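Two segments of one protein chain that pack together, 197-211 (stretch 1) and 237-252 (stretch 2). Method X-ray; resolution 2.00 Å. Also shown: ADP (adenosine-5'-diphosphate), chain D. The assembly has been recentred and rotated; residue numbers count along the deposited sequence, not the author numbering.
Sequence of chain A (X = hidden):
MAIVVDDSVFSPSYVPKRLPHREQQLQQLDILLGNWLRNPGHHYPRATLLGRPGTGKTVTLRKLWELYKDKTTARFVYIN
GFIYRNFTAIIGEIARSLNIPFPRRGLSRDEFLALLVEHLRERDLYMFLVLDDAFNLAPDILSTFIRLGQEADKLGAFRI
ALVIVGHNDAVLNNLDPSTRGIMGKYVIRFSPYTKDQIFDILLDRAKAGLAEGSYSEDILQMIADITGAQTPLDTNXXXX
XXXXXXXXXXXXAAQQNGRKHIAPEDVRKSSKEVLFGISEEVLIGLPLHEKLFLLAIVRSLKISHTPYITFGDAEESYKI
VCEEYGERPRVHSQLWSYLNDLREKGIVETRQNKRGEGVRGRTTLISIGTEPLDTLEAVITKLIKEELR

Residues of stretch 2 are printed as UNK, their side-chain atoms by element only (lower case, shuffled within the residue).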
# COMPACT_ATOMS: atom_id res chain seq x y z
N GLN A 197 -7.10 6.89 7.17
CA GLN A 197 -7.20 6.86 5.69
C GLN A 197 -7.36 5.43 5.22
O GLN A 197 -8.14 5.14 4.28
CB GLN A 197 -5.92 7.50 5.13
CG GLN A 197 -5.87 9.00 5.47
CD GLN A 197 -4.55 9.62 5.12
OE1 GLN A 197 -3.48 9.01 4.94
NE2 GLN A 197 -4.62 10.94 5.00
N ILE A 198 -6.57 4.51 5.81
CA ILE A 198 -6.77 3.08 5.51
C ILE A 198 -8.20 2.65 5.75
O ILE A 198 -8.87 1.99 4.93
CB ILE A 198 -5.81 2.16 6.29
CG1 ILE A 198 -4.38 2.39 5.80
CG2 ILE A 198 -6.22 0.71 6.12
CD1 ILE A 198 -4.13 1.89 4.37
N PHE A 199 -8.78 3.01 6.90
CA PHE A 199 -10.16 2.71 7.19
C PHE A 199 -11.06 3.23 6.02
O PHE A 199 -11.99 2.49 5.68
CB PHE A 199 -10.61 3.36 8.49
CG PHE A 199 -12.07 3.21 8.78
CD1 PHE A 199 -12.55 2.08 9.41
CD2 PHE A 199 -12.97 4.20 8.41
CE1 PHE A 199 -13.88 1.92 9.68
CE2 PHE A 199 -14.32 4.04 8.68
CZ PHE A 199 -14.79 2.91 9.31
N ASP A 200 -10.87 4.48 5.61
CA ASP A 200 -11.81 4.99 4.58
C ASP A 200 -11.71 4.18 3.29
O ASP A 200 -12.68 3.94 2.58
CB ASP A 200 -11.55 6.45 4.31
CG ASP A 200 -11.79 7.39 5.49
OD1 ASP A 200 -12.67 7.12 6.33
OD2 ASP A 200 -11.07 8.40 5.54
N ILE A 201 -10.50 3.83 2.87
CA ILE A 201 -10.28 2.97 1.72
C ILE A 201 -11.00 1.64 1.89
O ILE A 201 -11.71 1.14 0.99
CB ILE A 201 -8.80 2.76 1.49
CG1 ILE A 201 -8.19 4.13 1.14
CG2 ILE A 201 -8.51 1.70 0.41
CD1 ILE A 201 -6.66 4.10 1.04
N LEU A 202 -10.75 0.98 3.04
CA LEU A 202 -11.40 -0.30 3.28
C LEU A 202 -12.91 -0.21 3.35
O LEU A 202 -13.60 -1.13 2.88
CB LEU A 202 -10.89 -0.96 4.57
CG LEU A 202 -9.42 -1.33 4.63
CD1 LEU A 202 -9.08 -2.04 5.96
CD2 LEU A 202 -9.07 -2.31 3.52
N LEU A 203 -13.48 0.87 3.89
CA LEU A 203 -14.94 0.92 3.95
C LEU A 203 -15.51 0.95 2.52
O LEU A 203 -16.58 0.39 2.23
CB LEU A 203 -15.31 2.18 4.75
CG LEU A 203 -16.81 2.37 4.97
CD1 LEU A 203 -17.44 1.14 5.62
CD2 LEU A 203 -17.11 3.63 5.76
N ASP A 204 -14.86 1.72 1.65
CA ASP A 204 -15.27 1.74 0.23
C ASP A 204 -15.25 0.34 -0.35
O ASP A 204 -16.21 -0.09 -1.04
CB ASP A 204 -14.36 2.72 -0.55
CG ASP A 204 -14.83 4.14 -0.54
OD1 ASP A 204 -14.17 5.03 -1.13
OD2 ASP A 204 -15.88 4.45 0.06
N ARG A 205 -14.13 -0.41 -0.22
CA ARG A 205 -14.06 -1.76 -0.70
C ARG A 205 -15.13 -2.66 -0.10
O ARG A 205 -15.73 -3.53 -0.81
CB ARG A 205 -12.68 -2.43 -0.49
CG ARG A 205 -11.52 -1.61 -1.10
CD ARG A 205 -11.60 -1.71 -2.66
NE ARG A 205 -10.62 -0.72 -3.19
CZ ARG A 205 -9.65 -1.08 -4.02
NH1 ARG A 205 -9.49 -2.33 -4.42
NH2 ARG A 205 -8.83 -0.13 -4.44
N ALA A 206 -15.35 -2.54 1.22
CA ALA A 206 -16.37 -3.39 1.84
C ALA A 206 -17.75 -3.08 1.25
O ALA A 206 -18.56 -3.97 0.98
CB ALA A 206 -16.43 -3.21 3.38
N LYS A 207 -18.10 -1.82 1.14
CA LYS A 207 -19.42 -1.46 0.61
C LYS A 207 -19.62 -1.98 -0.82
O LYS A 207 -20.67 -2.53 -1.10
CB LYS A 207 -19.59 0.06 0.59
CG LYS A 207 -20.05 0.60 1.95
CD LYS A 207 -19.93 2.12 1.90
CE LYS A 207 -20.19 2.71 3.28
NZ LYS A 207 -20.10 4.19 3.25
N ALA A 208 -18.58 -1.96 -1.63
CA ALA A 208 -18.65 -2.42 -3.01
C ALA A 208 -18.55 -3.91 -3.17
O ALA A 208 -19.07 -4.48 -4.14
CB ALA A 208 -17.52 -1.77 -3.82
N GLY A 209 -17.82 -4.61 -2.28
CA GLY A 209 -17.49 -6.00 -2.54
C GLY A 209 -18.07 -7.03 -1.60
O GLY A 209 -17.94 -8.25 -1.89
N LEU A 210 -18.52 -6.64 -0.42
CA LEU A 210 -18.97 -7.62 0.57
C LEU A 210 -20.46 -7.53 0.83
O LEU A 210 -20.99 -6.43 0.66
CB LEU A 210 -18.27 -7.39 1.97
CG LEU A 210 -16.74 -7.45 1.85
CD1 LEU A 210 -16.05 -7.17 3.21
CD2 LEU A 210 -16.30 -8.79 1.29
N ALA A 211 -21.06 -8.58 1.41
CA ALA A 211 -22.51 -8.38 1.70
C ALA A 211 -22.78 -7.37 2.81
O ALA A 211 -22.08 -7.23 3.83
CB ALA A 211 -23.19 -9.69 2.03
N UNK A 237 4.81 0.99 7.23
CA UNK A 237 3.37 0.82 7.29
C UNK A 237 2.71 1.77 6.28
O UNK A 237 3.41 2.41 5.50
n UNK A 237 2.81 -2.67 11.70
c UNK A 237 2.74 -0.28 9.45
n UNK A 237 4.27 -1.81 13.23
c UNK A 237 2.08 -0.14 10.81
c UNK A 237 3.38 -1.62 12.27
n UNK A 237 3.05 -0.40 11.87
c UNK A 237 2.86 1.05 8.71
N UNK A 238 1.39 1.80 6.27
CA UNK A 238 0.64 2.70 5.41
C UNK A 238 0.32 2.11 4.04
O UNK A 238 0.17 2.87 3.09
N UNK A 239 0.51 0.81 3.86
CA UNK A 239 0.32 0.13 2.59
C UNK A 239 -1.11 -0.31 2.36
O UNK A 239 -1.65 -1.20 3.04
c UNK A 239 1.28 -1.08 2.58
c UNK A 239 1.28 -1.87 1.29
o UNK A 239 2.32 -2.48 0.98
o UNK A 239 0.24 -1.88 0.59
N UNK A 240 -1.83 0.33 1.42
CA UNK A 240 -3.22 0.01 1.17
C UNK A 240 -3.40 -1.34 0.49
O UNK A 240 -4.44 -2.00 0.65
c UNK A 240 -3.87 1.09 0.31
N UNK A 241 -2.40 -1.78 -0.25
CA UNK A 241 -2.52 -3.11 -0.87
C UNK A 241 -2.70 -4.16 0.22
O UNK A 241 -3.44 -5.16 0.16
n UNK A 241 1.82 -6.71 -0.39
n UNK A 241 0.80 -5.62 -2.09
c UNK A 241 -1.44 -4.65 -2.55
c UNK A 241 -0.15 -5.20 -3.10
c UNK A 241 0.76 -6.58 -1.18
c UNK A 241 -1.27 -3.38 -1.72
n UNK A 241 -0.26 -7.42 -1.00
N UNK A 242 -1.75 -4.10 1.17
CA UNK A 242 -1.77 -5.05 2.30
C UNK A 242 -3.07 -4.97 3.04
O UNK A 242 -3.60 -6.03 3.39
c UNK A 242 -0.45 -5.46 4.52
c UNK A 242 -0.60 -4.64 3.24
c UNK A 242 -0.17 -6.91 4.17
c UNK A 242 0.68 -4.83 5.38
N UNK A 243 -3.59 -3.78 3.34
CA UNK A 243 -4.84 -3.67 4.07
C UNK A 243 -5.98 -4.31 3.30
O UNK A 243 -6.78 -5.07 3.87
c UNK A 243 -5.17 -2.23 4.45
N UNK A 244 -6.04 -4.05 1.98
CA UNK A 244 -7.14 -4.67 1.20
C UNK A 244 -6.97 -6.17 1.11
O UNK A 244 -7.90 -6.98 1.16
c UNK A 244 -7.53 -2.52 -0.08
c UNK A 244 -7.17 -4.00 -0.22
c UNK A 244 -7.18 -1.62 -1.28
c UNK A 244 -8.17 -4.78 -1.10
N UNK A 245 -5.75 -6.66 0.98
CA UNK A 245 -5.46 -8.09 0.94
C UNK A 245 -5.92 -8.74 2.26
O UNK A 245 -6.59 -9.77 2.23
c UNK A 245 -3.96 -8.23 0.71
o UNK A 245 -4.01 -10.60 0.38
o UNK A 245 -2.10 -9.74 0.61
c UNK A 245 -3.34 -9.58 0.56
N UNK A 246 -5.68 -8.06 3.40
CA UNK A 246 -6.13 -8.65 4.66
C UNK A 246 -7.64 -8.67 4.75
O UNK A 246 -8.19 -9.66 5.26
c UNK A 246 -5.49 -7.89 5.88
c UNK A 246 -3.21 -7.26 6.84
c UNK A 246 -6.27 -8.27 7.14
c UNK A 246 -4.00 -8.26 5.94
N UNK A 247 -8.34 -7.60 4.36
CA UNK A 247 -9.79 -7.59 4.37
C UNK A 247 -10.38 -8.75 3.55
O UNK A 247 -11.25 -9.52 4.01
c UNK A 247 -11.86 -6.11 3.69
c UNK A 247 -12.62 -6.43 4.99
c UNK A 247 -12.26 -4.69 3.28
c UNK A 247 -10.35 -6.26 3.85
N UNK A 248 -9.83 -8.92 2.36
CA UNK A 248 -10.38 -9.96 1.45
C UNK A 248 -10.11 -11.36 1.98
O UNK A 248 -10.97 -12.25 2.03
c UNK A 248 -9.20 -11.55 -1.66
o UNK A 248 -11.38 -13.50 -3.87
c UNK A 248 -9.62 -12.46 -2.63
c UNK A 248 -9.70 -9.78 0.08
c UNK A 248 -11.48 -10.94 -1.28
c UNK A 248 -11.91 -11.84 -2.24
c UNK A 248 -10.13 -10.78 -0.98
c UNK A 248 -10.97 -12.59 -2.90
N UNK A 249 -8.88 -11.65 2.42
CA UNK A 249 -8.55 -12.89 3.09
C UNK A 249 -9.41 -13.16 4.33
O UNK A 249 -9.83 -14.31 4.51
n UNK A 249 -3.33 -15.22 1.96
c UNK A 249 -6.14 -13.27 2.43
c UNK A 249 -7.08 -12.95 3.58
n UNK A 249 -3.71 -12.96 1.73
n UNK A 249 -2.17 -13.99 0.42
c UNK A 249 -3.07 -14.05 1.37
c UNK A 249 -4.72 -12.86 2.75
N UNK A 250 -9.83 -12.13 5.04
CA UNK A 250 -10.61 -12.30 6.25
C UNK A 250 -12.05 -12.62 5.85
O UNK A 250 -12.72 -13.36 6.56
o UNK A 250 -9.22 -10.78 7.54
c UNK A 250 -10.59 -11.06 7.16
N UNK A 251 -12.58 -11.88 4.88
CA UNK A 251 -13.95 -12.18 4.40
C UNK A 251 -14.03 -13.62 3.93
O UNK A 251 -15.00 -14.31 4.26
c UNK A 251 -14.36 -11.24 3.26
N UNK A 252 -13.02 -14.08 3.21
CA UNK A 252 -13.05 -15.43 2.69
C UNK A 252 -12.89 -16.45 3.81
O UNK A 252 -13.57 -17.48 3.79
c UNK A 252 -12.05 -19.70 0.10
c UNK A 252 -12.00 -17.10 1.08
c UNK A 252 -13.03 -18.82 -0.30
c UNK A 252 -13.01 -17.52 0.20
c UNK A 252 -11.02 -18.01 1.46
c UNK A 252 -11.03 -19.31 0.98
c UNK A 252 -12.00 -15.69 1.59
o UNK A 252 -12.04 -20.99 -0.36
PB ADP D . 1.36 1.71 -5.49
O1B ADP D . 1.73 1.80 -6.96
O2B ADP D . 1.56 2.93 -4.78
O3B ADP D . 2.25 0.66 -5.03
PA ADP D . -1.37 0.99 -5.76
O1A ADP D . -1.76 2.06 -6.71
O2A ADP D . -1.26 -0.30 -6.43
O3A ADP D . -0.08 1.36 -5.04
O5' ADP D . -2.50 0.79 -4.59
C5' ADP D . -2.41 -0.41 -3.86
C4' ADP D . -3.85 -0.93 -3.69
O4' ADP D . -4.58 0.03 -2.96
C3' ADP D . -4.62 -1.11 -5.00
O3' ADP D . -5.54 -2.17 -4.83
C2' ADP D . -5.23 0.24 -5.13
O2' ADP D . -6.39 0.24 -5.96
C1' ADP D . -5.65 0.51 -3.68
N9 ADP D . -5.64 1.91 -3.47
C8 ADP D . -4.54 2.67 -3.22
N7 ADP D . -4.79 3.88 -2.82
C5 ADP D . -6.18 3.91 -2.80
C6 ADP D . -7.09 4.93 -2.48
N6 ADP D . -6.68 6.13 -2.13
N1 ADP D . -8.39 4.66 -2.59
C2 ADP D . -8.78 3.46 -2.98
N3 ADP D . -8.03 2.41 -3.31
C4 ADP D . -6.71 2.72 -3.20

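Position 237 carries three carbons, a nitrogen, and a carbon bearing two more nitrogens; this guanidinium chain, poorly ordered and out of reach of stretch 1, is Arg237. Position 238 has no side-chain atoms, and its phi of 90° would jam a CB against the preceding carbonyl oxygen: Gly238. At 239, two carbons, the second with two oxygens, make a carboxylate, and the CA-to-CB bond points away from stretch 1. This is Asp239, the N-cap, whose OD1 accepts from the backbone N of position 242 at 3.0 Å. Asp239 OD1 also accepts, weakly, from the backbone N of position 241 at 2.8 Å.

The helix begins at 240 with a single carbon, CB, 4.1 Å from Ile198 CD1 and 4.2 Å from Ile201 CD1. It is Ala240, and its CB also lies 3.5 Å from ADP O4'. Position 241 has another guanidinium chain, its CA-to-CB bond pointing away from stretch 1: Arg241. At 242, four carbons forked at the second stay out of reach of stretch 1: Leu242. The lone carbon at 243, CB, points toward stretch 1 and sits 3.5 Å from Ile198 CG2; this is Ala243.

Four carbons at 244 fork at the first, with one arm two carbons long, the pattern of isoleucine. Ile244 places CD1 4.0 Å from Ile201 CG2 and 3.7 Å from Arg205 CZ, over one face of the guanidinium. A carboxylate on two carbons at 245, with its CA-to-CB bond pointing away from stretch 1, is Asp245, which forms a salt bridge from OD2 to Arg241 NH1 (3.4 Å), in which the hydrogen bond is weak. Position 246 repeats the isoleucine pattern without touching stretch 1: Ile246. At 247, four carbons forked at the second give Leu247; its CD2 lies 4.0 Å from Leu202 CD2, and its CD1 3.9 Å from Leu210 CD1.

Position 248 has one carbon, then a six-carbon ring bearing an oxygen, and makes no close contact with stretch 1: Tyr248. At 249, three carbons, a nitrogen and a carbon with two more nitrogens, out of reach of stretch 1, make Arg249, whose NE bridges to Asp245 OD1 at 2.7 Å. At 250, one carbon and one oxygen, out of reach, give Ser250; OG donates to Ile246 O at 2.7 Å. The single carbon at 251, CB, 3.7 Å from Leu210 CD2, is Ala251. The exposed hydroxyl-bearing ring at 252 is Tyr252.

The helices cross at -43°, 10.1 Å apart at closest approach, and no hydrogen bond joins them. Contact is through apolar packing: small Ala240 and Ala243 meet Ile198, while Ile244 and Leu247 pack against Leu202. Beside this seam, Arg205 NH2 donates to ADP N3 and O2', both at 2.9 Å, so the contact also borders the nucleotide.

Stretch 2 237-252: RGDARLAIDILYRSAY
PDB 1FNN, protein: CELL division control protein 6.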